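Local coordinates for probable outer membrane protein (Pseudomonas aeruginosa, PDB 3DWO) that probably transports long-chain fatty acids or related hydrophobic compounds across the outer membrane, as a beta-barrel channel of the FadL family, at residues A29-P34 against G213-A218; D283-A288 against T307-S312. All coordinates share one frame; numbering follows the deposited sequence.

Contact 1 of 2, residues A29-P34 against G213-A218; sequences AAFNNP and GFFAGA
The carbonyl oxygen of Ala30 is held by one hydrogen bond, donated by the hydroxyl of Ser149, and the edge of the Phe215 ring comes up beside it. No hydrogen bond joins 29-34 to 213-218, so apolar packing carries the contact. Phe215 has its CG in the crowded position between backbone N and carbonyl carbon (chi1 53°), which sends the ring toward the short helix. Phe31, its CG anti to the backbone N, meets that ring edge-to-face, with centroids 5.1 Å apart and planes at 66°; its CD1 lies 3.9 Å from Phe215 CZ, near the rim. Phe31 O stands off the ring plane on the same side as Phe31 CD1, 3.4 Å from Phe215 CE2, and Pro34 CD comes in at the edge, 4.0 Å from Phe215 CD2. Further along, Asn33 OD1 settles 3.6 Å from Gly217 CA; this oxygen also takes a weak hydrogen bond from Ala35 N. The contact presses the N-terminal plug characteristic of FadL proteins against the inside of the barrel wall: helix 29-32 lies against strand 201-220, Thr147 of strand 138-153 and Ile165 of strand 158-177 touch both rings, and Ser149 lies against Pro34.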
loop_
_atom_site.group_PDB
_atom_site.type_symbol
_atom_site.label_atom_id
_atom_site.label_comp_id
_atom_site.label_asym_id
_atom_site.label_seq_id
_atom_site.Cartn_x
_atom_site.Cartn_y
_atom_site.Cartn_z
ATOM N N ALA A 29 2.085 14.295 -14.589
ATOM C CA ALA A 29 3.321 14.952 -14.184
ATOM C C ALA A 29 3.075 15.912 -13.020
ATOM O O ALA A 29 3.988 16.236 -12.268
ATOM C CB ALA A 29 3.923 15.711 -15.368
ATOM N N ALA A 30 1.837 16.372 -12.881
ATOM C CA ALA A 30 1.486 17.297 -11.808
ATOM C C ALA A 30 1.919 16.753 -10.443
ATOM O O ALA A 30 2.166 17.520 -9.509
ATOM C CB ALA A 30 -0.013 17.561 -11.821
ATOM N N PHE A 31 2.031 15.433 -10.331
ATOM C CA PHE A 31 2.434 14.824 -9.068
ATOM C C PHE A 31 3.730 14.021 -9.164
ATOM O O PHE A 31 4.662 14.241 -8.393
ATOM C CB PHE A 31 1.315 13.916 -8.541
ATOM C CG PHE A 31 1.683 13.150 -7.298
ATOM C CD1 PHE A 31 1.875 13.807 -6.087
ATOM C CD2 PHE A 31 1.857 11.768 -7.343
ATOM C CE1 PHE A 31 2.233 13.099 -4.939
ATOM C CE2 PHE A 31 2.216 11.051 -6.200
ATOM C CZ PHE A 31 2.404 11.717 -4.995
ATOM N N ASN A 32 3.781 13.098 -10.117
ATOM C CA ASN A 32 4.935 12.225 -10.301
ATOM C C ASN A 32 6.271 12.937 -10.553
ATOM O O ASN A 32 7.290 12.578 -9.959
ATOM C CB ASN A 32 4.598 11.213 -11.393
ATOM C CG ASN A 32 3.384 10.360 -11.020
ATOM O OD1 ASN A 32 3.358 9.746 -9.952
ATOM N ND2 ASN A 32 2.375 10.329 -11.890
ATOM N N ASN A 33 6.279 13.928 -11.436
ATOM C CA ASN A 33 7.484 14.714 -11.681
ATOM C C ASN A 33 6.988 16.055 -12.185
ATOM O O ASN A 33 6.825 16.261 -13.388
ATOM C CB ASN A 33 8.415 14.077 -12.721
ATOM C CG ASN A 33 9.815 14.696 -12.696
ATOM O OD1 ASN A 33 9.965 15.914 -12.560
ATOM N ND2 ASN A 33 10.842 13.860 -12.822
ATOM N N PRO A 34 6.725 16.986 -11.258
ATOM C CA PRO A 34 6.233 18.322 -11.605
ATOM C C PRO A 34 7.089 19.079 -12.623
ATOM O O PRO A 34 6.577 19.897 -13.382
ATOM C CB PRO A 34 6.145 19.021 -10.244
ATOM C CG PRO A 34 7.204 18.333 -9.430
ATOM C CD PRO A 34 7.016 16.888 -9.817
ATOM N N GLY A 213 3.071 16.651 2.791
ATOM C CA GLY A 213 4.248 16.012 2.245
ATOM C C GLY A 213 4.822 16.876 1.136
ATOM O O GLY A 213 4.114 17.682 0.532
ATOM N N PHE A 214 6.106 16.713 0.862
ATOM C CA PHE A 214 6.742 17.497 -0.178
ATOM C C PHE A 214 7.479 16.622 -1.181
ATOM O O PHE A 214 7.963 15.541 -0.846
ATOM C CB PHE A 214 7.685 18.511 0.469
ATOM C CG PHE A 214 6.976 19.486 1.370
ATOM C CD1 PHE A 214 6.419 20.656 0.855
ATOM C CD2 PHE A 214 6.797 19.200 2.722
ATOM C CE1 PHE A 214 5.691 21.526 1.672
ATOM C CE2 PHE A 214 6.071 20.061 3.550
ATOM C CZ PHE A 214 5.516 21.226 3.022
ATOM N N PHE A 215 7.525 17.084 -2.423
ATOM C CA PHE A 215 8.207 16.366 -3.486
ATOM C C PHE A 215 8.761 17.374 -4.490
ATOM O O PHE A 215 8.311 18.524 -4.541
ATOM C CB PHE A 215 7.252 15.398 -4.186
ATOM C CG PHE A 215 5.990 16.041 -4.680
ATOM C CD1 PHE A 215 4.918 16.250 -3.820
ATOM C CD2 PHE A 215 5.871 16.433 -6.011
ATOM C CE1 PHE A 215 3.743 16.837 -4.279
ATOM C CE2 PHE A 215 4.706 17.019 -6.478
ATOM C CZ PHE A 215 3.636 17.221 -5.613
ATOM N N ALA A 216 9.736 16.940 -5.281
ATOM C CA ALA A 216 10.364 17.804 -6.274
ATOM C C ALA A 216 10.884 16.971 -7.436
ATOM O O ALA A 216 10.953 15.744 -7.353
ATOM C CB ALA A 216 11.511 18.583 -5.635
ATOM N N GLY A 217 11.251 17.641 -8.519
ATOM C CA GLY A 217 11.760 16.928 -9.669
ATOM C C GLY A 217 12.541 17.796 -10.631
ATOM O O GLY A 217 12.533 19.025 -10.545
ATOM N N ALA A 218 13.220 17.139 -11.558
ATOM C CA ALA A 218 14.012 17.823 -12.562
ATOM C C ALA A 218 13.905 17.038 -13.858
ATOM O O ALA A 218 13.828 15.810 -13.843
ATOM C CB ALA A 218 15.463 17.907 -12.113
#

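Contact 2 of 2, residues D283-A288 against T307-S312; sequences DIPAYA and TWTEWS. With C8E ((hydroxyethyloxy)tri(ethyloxy)octane), chain I.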
loop_
_atom_site.group_PDB
_atom_site.type_symbol
_atom_site.label_atom_id
_atom_site.label_comp_id
_atom_site.label_asym_id
_atom_site.label_seq_id
_atom_site.Cartn_x
_atom_site.Cartn_y
_atom_site.Cartn_z
ATOM N N ASP A 283 4.551 6.233 8.652
ATOM C CA ASP A 283 5.088 7.200 7.699
ATOM C C ASP A 283 5.067 6.666 6.274
ATOM O O ASP A 283 5.394 5.501 6.030
ATOM C CB ASP A 283 6.530 7.579 8.058
ATOM C CG ASP A 283 6.645 8.271 9.408
ATOM O OD1 ASP A 283 5.621 8.758 9.943
ATOM O OD2 ASP A 283 7.779 8.340 9.930
ATOM N N ILE A 284 4.676 7.517 5.334
ATOM C CA ILE A 284 4.659 7.125 3.934
ATOM C C ILE A 284 6.117 7.215 3.493
ATOM O O ILE A 284 6.720 8.287 3.520
ATOM C CB ILE A 284 3.781 8.079 3.106
ATOM C CG1 ILE A 284 2.371 8.112 3.705
ATOM C CG2 ILE A 284 3.716 7.611 1.655
ATOM C CD1 ILE A 284 1.413 9.046 2.992
ATOM N N PRO A 285 6.706 6.084 3.082
ATOM C CA PRO A 285 8.103 6.037 2.648
ATOM C C PRO A 285 8.514 6.969 1.514
ATOM O O PRO A 285 7.744 7.245 0.598
ATOM C CB PRO A 285 8.305 4.563 2.294
ATOM C CG PRO A 285 6.950 4.145 1.841
ATOM C CD PRO A 285 6.043 4.789 2.850
ATOM N N ALA A 286 9.748 7.454 1.603
ATOM C CA ALA A 286 10.317 8.332 0.596
ATOM C C ALA A 286 10.720 7.457 -0.578
ATOM O O ALA A 286 10.984 6.269 -0.409
ATOM C CB ALA A 286 11.551 9.042 1.153
ATOM N N TYR A 287 10.744 8.035 -1.771
ATOM C CA TYR A 287 11.165 7.285 -2.937
ATOM C C TYR A 287 11.651 8.221 -4.027
ATOM O O TYR A 287 11.283 9.393 -4.062
ATOM C CB TYR A 287 10.034 6.396 -3.469
ATOM C CG TYR A 287 8.799 7.126 -3.942
ATOM C CD1 TYR A 287 7.775 7.451 -3.054
ATOM C CD2 TYR A 287 8.633 7.445 -5.289
ATOM C CE1 TYR A 287 6.609 8.066 -3.496
ATOM C CE2 TYR A 287 7.475 8.063 -5.744
ATOM C CZ TYR A 287 6.463 8.368 -4.842
ATOM O OH TYR A 287 5.298 8.952 -5.290
ATOM N N ALA A 288 12.494 7.694 -4.905
ATOM C CA ALA A 288 13.055 8.462 -6.004
ATOM C C ALA A 288 12.950 7.629 -7.267
ATOM O O ALA A 288 13.115 6.411 -7.228
ATOM C CB ALA A 288 14.519 8.795 -5.714
ATOM N N THR A 307 12.625 2.934 -9.944
ATOM C CA THR A 307 12.226 3.619 -8.724
ATOM C C THR A 307 12.786 2.939 -7.484
ATOM O O THR A 307 12.603 1.737 -7.282
ATOM C CB THR A 307 10.685 3.710 -8.602
ATOM O OG1 THR A 307 10.168 4.507 -9.673
ATOM C CG2 THR A 307 10.284 4.342 -7.277
ATOM N N TRP A 308 13.481 3.723 -6.666
ATOM C CA TRP A 308 14.068 3.237 -5.427
ATOM C C TRP A 308 13.182 3.725 -4.296
ATOM O O TRP A 308 13.069 4.927 -4.070
ATOM C CB TRP A 308 15.475 3.806 -5.239
ATOM C CG TRP A 308 16.106 3.465 -3.917
ATOM C CD1 TRP A 308 16.686 2.278 -3.559
ATOM C CD2 TRP A 308 16.237 4.332 -2.785
ATOM N NE1 TRP A 308 17.176 2.357 -2.276
ATOM C CE2 TRP A 308 16.912 3.606 -1.778
ATOM C CE3 TRP A 308 15.849 5.653 -2.525
ATOM C CZ2 TRP A 308 17.212 4.161 -0.525
ATOM C CZ3 TRP A 308 16.149 6.207 -1.277
ATOM C CH2 TRP A 308 16.824 5.457 -0.294
ATOM N N THR A 309 12.547 2.800 -3.589
ATOM C CA THR A 309 11.679 3.192 -2.490
ATOM C C THR A 309 12.363 2.907 -1.163
ATOM O O THR A 309 12.818 1.787 -0.919
ATOM C CB THR A 309 10.345 2.447 -2.569
ATOM O OG1 THR A 309 9.766 2.682 -3.856
ATOM C CG2 THR A 309 9.382 2.948 -1.498
ATOM N N GLU A 310 12.441 3.927 -0.313
ATOM C CA GLU A 310 13.091 3.792 0.985
ATOM C C GLU A 310 12.154 3.179 2.024
ATOM O O GLU A 310 11.828 3.793 3.039
ATOM C CB GLU A 310 13.596 5.164 1.452
ATOM C CG GLU A 310 14.525 5.103 2.657
ATOM C CD GLU A 310 15.195 6.438 2.950
ATOM O OE1 GLU A 310 14.502 7.480 2.941
ATOM O OE2 GLU A 310 16.417 6.439 3.202
ATOM N N TRP A 311 11.720 1.957 1.748
ATOM C CA TRP A 311 10.819 1.237 2.631
ATOM C C TRP A 311 11.479 0.917 3.962
ATOM O O TRP A 311 10.815 0.494 4.905
ATOM C CB TRP A 311 10.374 -0.074 1.973
ATOM C CG TRP A 311 9.090 0.009 1.219
ATOM C CD1 TRP A 311 8.914 -0.163 -0.125
ATOM C CD2 TRP A 311 7.782 0.196 1.775
ATOM N NE1 TRP A 311 7.572 -0.103 -0.440
ATOM C CE2 TRP A 311 6.857 0.116 0.707
ATOM C CE3 TRP A 311 7.302 0.422 3.073
ATOM C CZ2 TRP A 311 5.478 0.249 0.898
ATOM C CZ3 TRP A 311 5.928 0.557 3.266
ATOM C CH2 TRP A 311 5.031 0.468 2.179
ATOM N N SER A 312 12.787 1.118 4.035
ATOM C CA SER A 312 13.528 0.828 5.248
ATOM C C SER A 312 13.048 1.634 6.455
ATOM O O SER A 312 13.360 1.292 7.600
ATOM C CB SER A 312 15.016 1.086 5.022
ATOM O OG SER A 312 15.759 0.561 6.102
HETATM C C2 C8E I . 21.119 3.080 -2.961
HETATM C C3 C8E I . 20.376 4.339 -2.892
HETATM C C4 C8E I . 20.420 4.938 -4.214
HETATM C C5 C8E I . 19.109 5.572 -4.508
HETATM C C6 C8E I . 19.219 6.458 -5.653
HETATM C C7 C8E I . 18.202 5.870 -6.509
HETATM C C8 C8E I . 17.795 6.848 -7.533
HETATM O O9 C8E I . 16.970 6.594 -8.655
HETATM O O HOH W 1 11.473 6.364 3.866
#
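Three main-chain hydrogen bonds stitch 283-288 to 307-312 at the open end of the antiparallel hairpin 287-295/300-309, where the first strand begins and the second runs out. Ala288 and Trp308 form a hydrogen-bonded pair: Ala288 N reaches Trp308 O at 2.9 Å, and Trp308 N returns to Ala288 O at 2.8 Å, nearly along the C=O axis. Tyr287 and Thr309 follow as a non-hydrogen-bonded pair, with Tyr287 CA pointing a C-H at Trp308 O. Glu310, the centre of an inverse gamma turn, donates its N to Ala286 O at 2.8 Å.

Past this last direct bond, a water bridges the two segments, accepting from Ala286 N and donating to Glu310 O at 2.7 Å, with a weak bond to Glu310 OE1. Next to this bridge Pro285 lays its CG over the six-membered ring of Trp311, a CH-pi contact 3.9 Å from the centroid and 7° off the normal.

The two faces of the hairpin differ. Tyr287, its CG in the crowded position (chi1 62°), runs beside Thr307, whose CG2 lies 4.0 Å from Tyr287 CD2. On the face shared with Ala288, Trp308 spreads its indole under the detergent C8E, whose C5 sits over one face, 3.6 Å from Trp308 CD2, while Glu310 CA backs the other.

Backbone bonds of Tyr287 to His233 of strand 226-248 and of Thr309 to Thr336 of strand 336-346 fix the hairpin in the wall. His233 also stacks on the phenol ring, and Phe3 and Tyr333 meet the Trp311 indole edge-to-face.

Direct bonds and one water thus serve the main-chain groups of Ala286, Ala288, Trp308 and Glu310 that face across the contact, while the flat, largely nonpolar face of the Trp308 indole receives an alkyl chain, consistent with a membrane-facing barrel surface, the detergent probably standing in for lipid.

Both segments of contact 1 precede those of contact 2 in sequence, and the centres of the two contacts lie about 14 Å apart. Contact 1 ties the short helix 29-32 of the N-terminal region to strand 201-220, whereas contact 2 is made within the barrel wall, between strands 287-295 and 300-309. Strand 226-248 bridges the two regions, pairing with both 201-220 and 287-295, and its His233 stacks on an aromatic ring from each contact. They also touch directly: Phe31 CE2 packs 3.8 Å from Tyr287 OH. A continuous aromatic cluster therefore links the plug inside the barrel to the hairpin, whose other face binds detergent.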